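Acetyltransferase, GNAT family (Streptococcus pneumoniae, PDB 2I79) binds acetyl coenzyme A and probably transfers its acetyl group to the amino group of an acceptor substrate. Local coordinates at residues Leu62-Asn67 and Ser105-Glu110; Glu110-Ala115 and Gln140-Val145. All blocks are in the same frame, centred on the assembly; numbering follows the deposited sequence.

Contact 1 of 2, residues Leu62-Asn67 and Ser105-Glu110. With ACO (acetyl coenzyme *a), chain G.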
loop_
_atom_site.group_PDB
_atom_site.type_symbol
_atom_site.label_atom_id
_atom_site.label_comp_id
_atom_site.label_asym_id
_atom_site.label_seq_id
_atom_site.Cartn_x
_atom_site.Cartn_y
_atom_site.Cartn_z
ATOM N N LEU A 62 -14.475 -11.407 -4.364
ATOM C CA LEU A 62 -15.124 -12.566 -4.976
ATOM C C LEU A 62 -14.745 -13.838 -4.236
ATOM O O LEU A 62 -13.578 -14.051 -3.896
ATOM C CB LEU A 62 -14.699 -12.726 -6.432
ATOM C CG LEU A 62 -15.155 -11.680 -7.473
ATOM C CD1 LEU A 62 -14.531 -11.997 -8.836
ATOM C CD2 LEU A 62 -16.662 -11.598 -7.603
ATOM N N LEU A 63 -15.740 -14.693 -4.023
ATOM C CA LEU A 63 -15.566 -15.944 -3.317
ATOM C C LEU A 63 -15.821 -17.153 -4.239
ATOM O O LEU A 63 -16.702 -17.106 -5.106
ATOM C CB LEU A 63 -16.552 -15.994 -2.150
ATOM C CG LEU A 63 -16.540 -14.867 -1.103
ATOM C CD1 LEU A 63 -17.591 -15.115 -0.036
ATOM C CD2 LEU A 63 -15.168 -14.708 -0.471
ATOM N N ALA A 64 -15.062 -18.226 -4.034
ATOM C CA ALA A 64 -15.336 -19.520 -4.656
ATOM C C ALA A 64 -15.756 -20.483 -3.562
ATOM O O ALA A 64 -15.018 -20.688 -2.616
ATOM C CB ALA A 64 -14.100 -20.042 -5.382
ATOM N N PHE A 65 -16.962 -21.049 -3.691
ATOM C CA PHE A 65 -17.426 -22.131 -2.850
ATOM C C PHE A 65 -17.259 -23.447 -3.612
ATOM O O PHE A 65 -17.739 -23.599 -4.738
ATOM C CB PHE A 65 -18.902 -21.946 -2.462
ATOM C CG PHE A 65 -19.177 -20.684 -1.679
ATOM C CD1 PHE A 65 -19.280 -20.721 -0.302
ATOM C CD2 PHE A 65 -19.318 -19.460 -2.337
ATOM C CE1 PHE A 65 -19.550 -19.553 0.415
ATOM C CE2 PHE A 65 -19.564 -18.297 -1.650
ATOM C CZ PHE A 65 -19.680 -18.328 -0.270
ATOM N N LEU A 66 -16.556 -24.383 -2.985
ATOM C CA LEU A 66 -16.452 -25.751 -3.457
ATOM C C LEU A 66 -17.209 -26.617 -2.473
ATOM O O LEU A 66 -16.918 -26.602 -1.262
ATOM C CB LEU A 66 -14.999 -26.173 -3.499
ATOM C CG LEU A 66 -14.449 -26.955 -4.663
ATOM C CD1 LEU A 66 -15.078 -26.619 -6.054
ATOM C CD2 LEU A 66 -12.937 -26.662 -4.620
ATOM N N ASN A 67 -18.195 -27.344 -2.999
ATOM C CA ASN A 67 -19.072 -28.168 -2.174
ATOM C C ASN A 67 -19.670 -27.407 -0.970
ATOM O O ASN A 67 -19.711 -27.919 0.148
ATOM C CB ASN A 67 -18.306 -29.433 -1.771
ATOM C CG ASN A 67 -17.825 -30.201 -2.992
ATOM O OD1 ASN A 67 -16.678 -30.649 -3.075
ATOM N ND2 ASN A 67 -18.687 -30.284 -3.978
ATOM N N SER A 105 -6.882 -19.624 -11.313
ATOM C CA SER A 105 -7.073 -19.014 -12.635
ATOM C C SER A 105 -8.476 -18.518 -12.885
ATOM O O SER A 105 -8.659 -17.455 -13.430
ATOM C CB SER A 105 -6.748 -20.005 -13.761
ATOM O OG SER A 105 -5.370 -20.172 -13.859
ATOM N N LEU A 106 -9.462 -19.334 -12.556
ATOM C CA LEU A 106 -10.860 -18.951 -12.716
ATOM C C LEU A 106 -11.196 -17.645 -11.959
ATOM O O LEU A 106 -11.858 -16.740 -12.489
ATOM C CB LEU A 106 -11.724 -20.080 -12.189
ATOM C CG LEU A 106 -13.000 -20.499 -12.911
ATOM C CD1 LEU A 106 -12.882 -20.428 -14.451
ATOM C CD2 LEU A 106 -13.331 -21.943 -12.408
ATOM N N LEU A 107 -10.718 -17.571 -10.723
ATOM C CA LEU A 107 -10.930 -16.416 -9.847
ATOM C C LEU A 107 -10.174 -15.189 -10.361
ATOM O O LEU A 107 -10.737 -14.097 -10.449
ATOM C CB LEU A 107 -10.471 -16.759 -8.421
ATOM C CG LEU A 107 -11.393 -16.798 -7.187
ATOM C CD1 LEU A 107 -12.901 -16.913 -7.479
ATOM C CD2 LEU A 107 -10.904 -17.906 -6.253
ATOM N N LEU A 108 -8.905 -15.378 -10.724
ATOM C CA LEU A 108 -8.120 -14.291 -11.309
ATOM C C LEU A 108 -8.811 -13.738 -12.551
ATOM O O LEU A 108 -8.881 -12.523 -12.727
ATOM C CB LEU A 108 -6.693 -14.735 -11.695
ATOM C CG LEU A 108 -5.561 -13.730 -11.465
ATOM C CD1 LEU A 108 -4.515 -13.903 -12.460
ATOM C CD2 LEU A 108 -6.018 -12.221 -11.412
ATOM N N GLU A 109 -9.317 -14.620 -13.412
ATOM C CA GLU A 109 -9.950 -14.144 -14.649
ATOM C C GLU A 109 -11.244 -13.415 -14.387
ATOM O O GLU A 109 -11.553 -12.438 -15.064
ATOM C CB GLU A 109 -10.216 -15.255 -15.653
ATOM C CG GLU A 109 -9.566 -15.015 -17.073
ATOM C CD GLU A 109 -9.285 -13.522 -17.440
ATOM O OE1 GLU A 109 -8.104 -13.230 -17.754
ATOM O OE2 GLU A 109 -10.218 -12.652 -17.416
ATOM N N GLU A 110 -12.012 -13.893 -13.415
ATOM C CA GLU A 110 -13.245 -13.208 -13.051
ATOM C C GLU A 110 -12.964 -11.817 -12.487
ATOM O O GLU A 110 -13.701 -10.842 -12.761
ATOM C CB GLU A 110 -14.066 -14.026 -12.061
ATOM C CG GLU A 110 -14.812 -15.195 -12.695
ATOM C CD GLU A 110 -15.511 -14.827 -14.004
ATOM O OE1 GLU A 110 -16.232 -13.805 -14.034
ATOM O OE2 GLU A 110 -15.318 -15.561 -15.009
HETATM N N1A ACO G . 6.292 -23.401 -10.097
HETATM C C2A ACO G . 5.664 -23.008 -11.226
HETATM N N3A ACO G . 4.364 -23.268 -11.464
HETATM C C4A ACO G . 3.614 -23.938 -10.567
HETATM C C5A ACO G . 4.213 -24.383 -9.311
HETATM C C6A ACO G . 5.635 -24.062 -9.115
HETATM N N6A ACO G . 6.259 -24.444 -7.980
HETATM N N7A ACO G . 3.260 -25.016 -8.625
HETATM C C8A ACO G . 2.129 -24.967 -9.393
HETATM N N9A ACO G . 2.351 -24.325 -10.553
HETATM C C1B ACO G . 1.450 -23.999 -11.695
HETATM C C2B ACO G . 0.428 -25.026 -12.155
HETATM O O2B ACO G . 0.980 -25.947 -13.098
HETATM C C3B ACO G . -0.585 -24.128 -12.818
HETATM O O3B ACO G . -0.166 -23.621 -14.072
HETATM P P3B ACO G . -0.756 -24.108 -15.478
HETATM O O7A ACO G . -0.063 -25.461 -15.479
HETATM O O8A ACO G . -0.287 -23.124 -16.522
HETATM O O9A ACO G . -2.259 -24.106 -15.347
HETATM C C4B ACO G . -0.583 -22.896 -11.925
HETATM O O4B ACO G . 0.723 -22.818 -11.365
HETATM C C5B ACO G . -1.665 -23.005 -10.859
HETATM O O5B ACO G . -2.862 -22.510 -11.471
HETATM P P1A ACO G . -4.264 -22.755 -10.725
HETATM O O1A ACO G . -4.392 -24.199 -10.320
HETATM O O2A ACO G . -5.305 -22.074 -11.591
HETATM O O3A ACO G . -3.976 -21.961 -9.343
HETATM P P2A ACO G . -4.220 -22.464 -7.804
HETATM O O4A ACO G . -3.207 -23.485 -7.277
HETATM O O5A ACO G . -5.701 -22.752 -7.729
HETATM O O6A ACO G . -3.887 -21.022 -7.113
HETATM C CBP ACO G . -2.247 -19.807 -5.764
HETATM C CCP ACO G . -2.556 -20.522 -7.066
HETATM C CDP ACO G . -0.837 -19.209 -5.878
HETATM C CEP ACO G . -3.316 -18.725 -5.549
HETATM C CAP ACO G . -2.285 -20.814 -4.609
HETATM O OAP ACO G . -1.219 -21.788 -4.718
HETATM C C9P ACO G . -2.223 -20.113 -3.261
HETATM O O9P ACO G . -3.241 -19.676 -2.760
HETATM N N8P ACO G . -1.040 -20.029 -2.664
HETATM C C7P ACO G . -0.806 -19.430 -1.345
HETATM C C6P ACO G . -1.157 -17.945 -1.261
HETATM C C5P ACO G . -0.444 -17.157 -2.324
HETATM O O5P ACO G . 0.759 -17.270 -2.441
HETATM N N4P ACO G . -1.186 -16.372 -3.095
HETATM C C3P ACO G . -0.642 -15.539 -4.156
HETATM C C2P ACO G . 0.126 -14.328 -3.645
HETATM S S1P ACO G . -0.985 -13.249 -2.785
HETATM C C ACO G . -1.527 -12.046 -3.734
HETATM O O ACO G . -2.228 -12.455 -4.631
HETATM C CH3 ACO G . -1.131 -10.612 -3.435
#
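A64 and L107 meet at the middle of this strand-helix contact, the methyl CB of A64 lying 3.9 Å from CD2 of L107. The other branch of the leucine, CD1, is almost as near, at 4.0 Å from A64 CB, so the alanine methyl faces the fork of L107, almost equidistant from its two methyls; CD1 also rests loosely beside the carbonyl carbon of L63. About a turn further along the helix, CB of E110 is met by CD1 of L62, 3.8 Å away. These two side chains cross at about a right angle, and E110 bends at chi2 (-44°), which carries its carboxylate away from the strand. L62 and A64 share one strand face, while L63 points away from the helix and packs on I73 and D14. The arrangement belongs to the GNAT core, where the helix after strand 87-94 lies against the sheet, here running nearly antiparallel to strand 60-66 at 152°. I7 and I94 extend the apolar bed under L107. At its first turns the same helix grips the coenzyme pyrophosphate: O2A accepts bonds from S105 N at 2.9 Å and S105 OG at 3.0 Å. K141 NZ is hydrogen-bonded to that hydroxyl, while the backbone nitrogens of G104 and N100 also bind the coenzyme.

Contact 2 of 2, residues Glu110-Ala115 and Gln140-Val145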
loop_
_atom_site.group_PDB
_atom_site.type_symbol
_atom_site.label_atom_id
_atom_site.label_comp_id
_atom_site.label_asym_id
_atom_site.label_seq_id
_atom_site.Cartn_x
_atom_site.Cartn_y
_atom_site.Cartn_z
ATOM N N GLU A 110 -12.012 -13.893 -13.415
ATOM C CA GLU A 110 -13.245 -13.208 -13.051
ATOM C C GLU A 110 -12.964 -11.817 -12.487
ATOM O O GLU A 110 -13.701 -10.842 -12.761
ATOM C CB GLU A 110 -14.066 -14.026 -12.061
ATOM C CG GLU A 110 -14.812 -15.195 -12.695
ATOM C CD GLU A 110 -15.511 -14.827 -14.004
ATOM O OE1 GLU A 110 -16.232 -13.805 -14.034
ATOM O OE2 GLU A 110 -15.318 -15.561 -15.009
ATOM N N ALA A 111 -11.904 -11.729 -11.690
ATOM C CA ALA A 111 -11.513 -10.463 -11.093
ATOM C C ALA A 111 -11.104 -9.499 -12.199
ATOM O O ALA A 111 -11.505 -8.345 -12.188
ATOM C CB ALA A 111 -10.367 -10.672 -10.084
ATOM N N ILE A 112 -10.305 -9.980 -13.157
ATOM C CA ILE A 112 -9.838 -9.143 -14.276
ATOM C C ILE A 112 -11.008 -8.634 -15.136
ATOM O O ILE A 112 -11.033 -7.478 -15.564
ATOM C CB ILE A 112 -8.827 -9.902 -15.170
ATOM C CG1 ILE A 112 -7.512 -10.178 -14.402
ATOM C CG2 ILE A 112 -8.570 -9.133 -16.469
ATOM C CD1 ILE A 112 -6.593 -11.269 -15.074
ATOM N N GLU A 113 -11.970 -9.515 -15.381
ATOM C CA GLU A 113 -13.149 -9.179 -16.161
ATOM C C GLU A 113 -13.982 -8.110 -15.449
ATOM O O GLU A 113 -14.439 -7.167 -16.083
ATOM C CB GLU A 113 -14.003 -10.420 -16.351
ATOM C CG GLU A 113 -14.439 -10.659 -17.757
ATOM C CD GLU A 113 -15.192 -11.970 -17.883
ATOM O OE1 GLU A 113 -14.697 -12.879 -18.609
ATOM O OE2 GLU A 113 -16.267 -12.080 -17.230
ATOM N N TRP A 114 -14.183 -8.265 -14.135
ATOM C CA TRP A 114 -14.880 -7.253 -13.355
ATOM C C TRP A 114 -14.111 -5.925 -13.440
ATOM O O TRP A 114 -14.707 -4.868 -13.655
ATOM C CB TRP A 114 -15.067 -7.692 -11.891
ATOM C CG TRP A 114 -15.796 -6.658 -11.071
ATOM C CD1 TRP A 114 -17.147 -6.551 -10.900
ATOM C CD2 TRP A 114 -15.218 -5.547 -10.364
ATOM N NE1 TRP A 114 -17.444 -5.457 -10.134
ATOM C CE2 TRP A 114 -16.281 -4.819 -9.794
ATOM C CE3 TRP A 114 -13.908 -5.093 -10.164
ATOM C CZ2 TRP A 114 -16.072 -3.684 -9.018
ATOM C CZ3 TRP A 114 -13.709 -3.965 -9.406
ATOM C CH2 TRP A 114 -14.783 -3.272 -8.844
ATOM N N ALA A 115 -12.789 -5.980 -13.299
ATOM C CA ALA A 115 -11.988 -4.772 -13.271
ATOM C C ALA A 115 -12.133 -4.022 -14.594
ATOM O O ALA A 115 -12.301 -2.811 -14.610
ATOM C CB ALA A 115 -10.530 -5.103 -12.976
ATOM N N GLN A 140 1.648 -14.309 -14.437
ATOM C CA GLN A 140 2.186 -14.156 -15.806
ATOM C C GLN A 140 1.197 -14.706 -16.831
ATOM O O GLN A 140 0.947 -14.095 -17.853
ATOM C CB GLN A 140 3.546 -14.845 -15.954
ATOM C CG GLN A 140 4.667 -14.153 -15.169
ATOM C CD GLN A 140 6.061 -14.689 -15.514
ATOM O OE1 GLN A 140 6.521 -15.715 -14.987
ATOM N NE2 GLN A 140 6.734 -13.991 -16.413
ATOM N N LYS A 141 0.624 -15.865 -16.538
ATOM C CA LYS A 141 -0.385 -16.455 -17.407
ATOM C C LYS A 141 -1.523 -15.480 -17.759
ATOM O O LYS A 141 -2.066 -15.533 -18.855
ATOM C CB LYS A 141 -0.948 -17.720 -16.744
ATOM C CG LYS A 141 -1.960 -18.541 -17.564
ATOM C CD LYS A 141 -2.305 -19.855 -16.783
ATOM C CE LYS A 141 -3.814 -20.253 -16.856
ATOM N NZ LYS A 141 -4.171 -21.435 -15.953
ATOM N N HIS A 142 -1.885 -14.589 -16.836
ATOM C CA HIS A 142 -3.030 -13.721 -17.057
ATOM C C HIS A 142 -2.619 -12.332 -17.433
ATOM O O HIS A 142 -3.399 -11.398 -17.249
ATOM C CB HIS A 142 -3.947 -13.717 -15.828
ATOM C CG HIS A 142 -4.673 -15.008 -15.640
ATOM N ND1 HIS A 142 -4.106 -16.089 -15.002
ATOM C CD2 HIS A 142 -5.899 -15.410 -16.054
ATOM C CE1 HIS A 142 -4.953 -17.103 -15.027
ATOM N NE2 HIS A 142 -6.045 -16.722 -15.667
ATOM N N GLY A 143 -1.396 -12.177 -17.930
ATOM C CA GLY A 143 -0.966 -10.902 -18.513
ATOM C C GLY A 143 -0.267 -9.937 -17.574
ATOM O O GLY A 143 0.006 -8.817 -17.942
ATOM N N PHE A 144 0.058 -10.382 -16.369
ATOM C CA PHE A 144 0.840 -9.572 -15.453
ATOM C C PHE A 144 2.319 -9.685 -15.794
ATOM O O PHE A 144 2.812 -10.766 -16.002
ATOM C CB PHE A 144 0.624 -10.025 -14.016
ATOM C CG PHE A 144 -0.685 -9.575 -13.428
ATOM C CD1 PHE A 144 -0.739 -8.503 -12.539
ATOM C CD2 PHE A 144 -1.861 -10.228 -13.758
ATOM C CE1 PHE A 144 -1.929 -8.096 -11.997
ATOM C CE2 PHE A 144 -3.048 -9.811 -13.241
ATOM C CZ PHE A 144 -3.088 -8.736 -12.343
ATOM N N VAL A 145 3.032 -8.564 -15.779
ATOM C CA VAL A 145 4.463 -8.555 -16.057
ATOM C C VAL A 145 5.221 -8.089 -14.810
ATOM O O VAL A 145 4.669 -7.358 -13.976
ATOM C CB VAL A 145 4.748 -7.637 -17.238
ATOM C CG1 VAL A 145 3.917 -8.098 -18.464
ATOM C CG2 VAL A 145 4.434 -6.207 -16.886
#
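I112 points its CD1 methyl at the bend that follows helix 133-141, reaching H142 on one flank and F144 on another. The closest approach is to the base of the histidine: CD1 of I112 lies 3.7 Å from CB of H142, and the carbonyl oxygen of H142 is 3.9 Å from the same methyl. The two side chains cross at a slant. F144 is approached differently, since I112 CD1 sits at the edge of the phenyl ring, near its plane, 4.2 Å from CE2. A nearly straight chain accounts for this reach, as chi2 of I112 is 164° and sets CD1 away from CA, out beyond the helix surface. F144 does not aim its CB at the helix; it is the CE2 corner of the ring that comes nearer.

A hydrogen bond between H142 ND1 and the carbonyl oxygen of L138 restrains the rotation of the imidazole, while H142 O is bonded to K169 NZ. The turn that presents both rings is a Schellman motif. G143, at a phi of 93°, is its C-prime residue, with G143 N bonded to Q140 O at 3.0 Å and F144 N directed to Y139 O. The ring of F144 also packs edge-to-face with that of Y139, whose hydroxyl binds the coenzyme, and K141 forms a salt bridge with the coenzyme phosphate oxygen O9A. Beneath the contact, I112 and F144 both rest on L124 of strand 123-129 and on K169 of strand 160-170, so helix 103-117 and the end of helix 133-141 are joined above neighbouring strands of the sheet.

Overall arrangement
Helix 103-117 ties the two contacts together, with E110 belonging to both. Their centres lie 13 Å apart, and along the chain they come in series, contact 1 closing before contact 2 opens. Contact 1 fastens the front of the helix to strand 60-66; contact 2 joins its following turns to the loop leading from helix 133-141 into strand 145-156. They also touch directly, L108 CD1 packing 3.4 Å from CG of H142. Since S105 and K141, one from each contact, both hold acetyl coenzyme A, the cofactor site here draws on two helices, separated in the chain by strand 123-129.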